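Long-range contact in putative cell filamentation protein (Bartonella quintana, PDB 4N67), which probably transfers AMP from ATP to target proteins through its Fic domain, as a putative effector delivered by a VirB secretion system, and binds ADP: residues 114-119 and 150-155. The protein carries 2 engineered substitutions. Sequence-based numbering, arbitrary orientation.
Sequences QRELKK and DHAHPF. With ADP (adenosine-5'-diphosphate), chain B.
His151, near the end of helix 135-152, meets Glu116 of helix 112-126 through a nearly straight hydrogen bond: ND1 of His151 donates to OE1 of Glu116 at 2.6 Å, with 170° at the hydrogen. The preceding residue, Asp150, takes a hydrogen bond from O3' of ADP on its OD1. In the His151–Glu116 bond the acceptor lies in the imidazole plane and is approached on the syn side of the carboxylate; the two planes are only 25° apart, so the groups meet edge on and almost flat. Glu116 gets there with a chain extended beyond CG, while CG of His151 is anti to its backbone N (chi1 -177°). OE2 of Glu116 sits 3.0 Å from CE1 of His151, so the carboxylate spans the ND1–CE1 edge.

Ala152 points its CB toward helix 112-126, 3.8 Å from OE1 of Glu116 and 4.2 Å from CD2 of Leu117; the backbones are closest here, with 6.2 Å between CA of Glu116 and CA of Ala152.

His153 then leaves the helix with positive phi; its CB points away from helix 112-126, and CE1 of His153 lies 3.5 Å from O2B of ADP. His153, Pro154 and Phe155 form the HPF that opens a variant of the Fic motif, HPFx(D/E)GNGRxxR, whose histidine is catalytic in relatives that transfer AMP.

Pro154 faces back towards helix 112-126, its CG 4.0 Å from CD1 of Leu117 and at similar range from CD2, an apolar contact; both side chains also touch Leu62 of helix 59-70. CB of Pro154 also lies above one face of the Phe155 ring, displaced toward the rim, and that ring stacks with His66.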
loop_
_atom_site.group_PDB
_atom_site.type_symbol
_atom_site.label_atom_id
_atom_site.label_comp_id
_atom_site.label_asym_id
_atom_site.label_seq_id
_atom_site.Cartn_x
_atom_site.Cartn_y
_atom_site.Cartn_z
ATOM N N GLN A 114 -11.499 -7.600 2.024
ATOM C CA GLN A 114 -11.340 -8.727 1.077
ATOM C C GLN A 114 -12.151 -8.522 -0.197
ATOM O O GLN A 114 -11.662 -8.809 -1.311
ATOM C CB GLN A 114 -11.762 -10.041 1.727
ATOM C CG GLN A 114 -10.928 -10.476 2.929
ATOM C CD GLN A 114 -9.428 -10.398 2.710
ATOM O OE1 GLN A 114 -8.892 -10.778 1.651
ATOM N NE2 GLN A 114 -8.732 -9.910 3.718
ATOM N N ARG A 115 -13.373 -8.024 -0.042
ATOM C CA ARG A 115 -14.257 -7.803 -1.185
ATOM C C ARG A 115 -13.676 -6.764 -2.141
ATOM O O ARG A 115 -13.715 -6.935 -3.362
ATOM C CB ARG A 115 -15.686 -7.395 -0.730
ATOM C CG ARG A 115 -16.563 -8.543 -0.247
ATOM C CD ARG A 115 -17.964 -8.086 0.199
ATOM N NE ARG A 115 -17.998 -7.942 1.659
ATOM C CZ ARG A 115 -18.394 -6.875 2.352
ATOM N NH1 ARG A 115 -18.315 -6.903 3.674
ATOM N NH2 ARG A 115 -18.856 -5.790 1.756
ATOM N N GLU A 116 -13.136 -5.678 -1.586
ATOM C CA GLU A 116 -12.519 -4.665 -2.424
ATOM C C GLU A 116 -11.252 -5.153 -3.113
ATOM O O GLU A 116 -11.013 -4.796 -4.252
ATOM C CB GLU A 116 -12.258 -3.382 -1.637
ATOM C CG GLU A 116 -13.565 -2.700 -1.235
ATOM C CD GLU A 116 -13.402 -1.463 -0.382
ATOM O OE1 GLU A 116 -12.338 -0.820 -0.455
ATOM O OE2 GLU A 116 -14.374 -1.104 0.338
ATOM N N LEU A 117 -10.424 -5.924 -2.432
ATOM C CA LEU A 117 -9.226 -6.463 -3.071
ATOM C C LEU A 117 -9.620 -7.450 -4.168
ATOM O O LEU A 117 -8.978 -7.451 -5.221
ATOM C CB LEU A 117 -8.321 -7.148 -2.055
ATOM C CG LEU A 117 -7.697 -6.174 -1.060
ATOM C CD1 LEU A 117 -6.919 -6.928 -0.014
ATOM C CD2 LEU A 117 -6.831 -5.129 -1.751
ATOM N N LYS A 118 -10.657 -8.263 -3.938
ATOM C CA LYS A 118 -11.173 -9.175 -4.991
ATOM C C LYS A 118 -11.651 -8.415 -6.212
ATOM O O LYS A 118 -11.312 -8.774 -7.354
ATOM C CB LYS A 118 -12.302 -10.053 -4.452
ATOM N N LYS A 119 -12.411 -7.339 -5.994
ATOM C CA LYS A 119 -12.905 -6.515 -7.097
ATOM C C LYS A 119 -11.767 -5.894 -7.890
ATOM O O LYS A 119 -11.815 -5.846 -9.124
ATOM C CB LYS A 119 -13.886 -5.435 -6.600
ATOM N N ASP A 150 -6.139 2.619 -1.702
ATOM C CA ASP A 150 -6.190 3.572 -0.579
ATOM C C ASP A 150 -7.395 3.289 0.285
ATOM O O ASP A 150 -7.272 3.265 1.511
ATOM C CB ASP A 150 -6.300 5.041 -1.046
ATOM C CG ASP A 150 -4.986 5.779 -1.089
ATOM O OD1 ASP A 150 -4.004 5.349 -0.474
ATOM O OD2 ASP A 150 -4.991 6.905 -1.658
ATOM N N HIS A 151 -8.554 3.104 -0.339
ATOM C CA HIS A 151 -9.766 2.878 0.416
ATOM C C HIS A 151 -9.719 1.541 1.131
ATOM O O HIS A 151 -10.156 1.442 2.273
ATOM C CB HIS A 151 -11.016 2.960 -0.454
ATOM C CG HIS A 151 -12.269 2.801 0.339
ATOM N ND1 HIS A 151 -12.891 1.587 0.504
ATOM C CD2 HIS A 151 -12.985 3.693 1.068
ATOM C CE1 HIS A 151 -13.929 1.731 1.308
ATOM N NE2 HIS A 151 -14.018 3.001 1.654
ATOM N N ALA A 152 -9.214 0.514 0.469
ATOM C CA ALA A 152 -9.161 -0.812 1.109
ATOM C C ALA A 152 -8.267 -0.815 2.366
ATOM O O ALA A 152 -8.599 -1.450 3.371
ATOM C CB ALA A 152 -8.693 -1.867 0.127
ATOM N N HIS A 153 -7.135 -0.109 2.292
ATOM C CA HIS A 153 -6.245 0.092 3.427
ATOM C C HIS A 153 -6.058 -1.198 4.221
ATOM O O HIS A 153 -6.423 -1.267 5.394
ATOM C CB HIS A 153 -6.806 1.205 4.319
ATOM C CG HIS A 153 -5.850 1.736 5.332
ATOM N ND1 HIS A 153 -4.937 2.719 5.030
ATOM C CD2 HIS A 153 -5.724 1.504 6.660
ATOM C CE1 HIS A 153 -4.266 3.049 6.122
ATOM N NE2 HIS A 153 -4.724 2.326 7.125
ATOM N N PRO A 154 -5.548 -2.259 3.574
ATOM C CA PRO A 154 -5.715 -3.589 4.153
ATOM C C PRO A 154 -4.950 -3.924 5.404
ATOM O O PRO A 154 -5.291 -4.907 6.045
ATOM C CB PRO A 154 -5.292 -4.537 3.017
ATOM C CG PRO A 154 -5.363 -3.697 1.794
ATOM C CD PRO A 154 -4.992 -2.328 2.215
ATOM N N PHE A 155 -3.920 -3.141 5.725
ATOM C CA PHE A 155 -3.012 -3.451 6.827
ATOM C C PHE A 155 -3.160 -2.489 7.998
ATOM O O PHE A 155 -3.573 -1.352 7.844
ATOM C CB PHE A 155 -1.565 -3.498 6.301
ATOM C CG PHE A 155 -1.385 -4.411 5.106
ATOM C CD1 PHE A 155 -1.275 -5.793 5.278
ATOM C CD2 PHE A 155 -1.385 -3.917 3.822
ATOM C CE1 PHE A 155 -1.170 -6.629 4.193
ATOM C CE2 PHE A 155 -1.283 -4.774 2.738
ATOM C CZ PHE A 155 -1.182 -6.129 2.935
HETATM P PB ADP B . -0.198 3.760 7.241
HETATM O O1B ADP B . -1.061 4.109 8.464
HETATM O O2B ADP B . -0.833 2.662 6.460
HETATM O O3B ADP B . 1.267 3.463 7.572
HETATM P PA ADP B . 0.220 5.797 5.161
HETATM O O1A ADP B . 0.921 7.144 5.392
HETATM O O2A ADP B . 1.059 4.698 4.551
HETATM O O3A ADP B . -0.345 5.224 6.592
HETATM O "O5'" ADP B . -1.102 6.093 4.332
HETATM C "C5'" ADP B . -1.788 5.064 3.610
HETATM C "C4'" ADP B . -2.454 5.705 2.398
HETATM O "O4'" ADP B . -3.577 6.499 2.833
HETATM C "C3'" ADP B . -1.517 6.615 1.609
HETATM O "O3'" ADP B . -1.656 6.379 0.194
HETATM C "C2'" ADP B . -1.991 8.008 1.979
HETATM O "O2'" ADP B . -1.742 9.007 0.982
HETATM C "C1'" ADP B . -3.460 7.785 2.191
HETATM N N9 ADP B . -4.132 8.793 3.036
HETATM C C8 ADP B . -3.600 9.632 3.947
HETATM N N7 ADP B . -4.606 10.353 4.497
HETATM C C5 ADP B . -5.770 9.982 3.950
HETATM C C6 ADP B . -7.188 10.345 4.072
HETATM N N6 ADP B . -7.524 11.311 4.980
HETATM N N1 ADP B . -8.110 9.716 3.325
HETATM C C2 ADP B . -7.728 8.749 2.445
HETATM N N3 ADP B . -6.437 8.382 2.283
HETATM C C4 ADP B . -5.448 8.935 2.983
#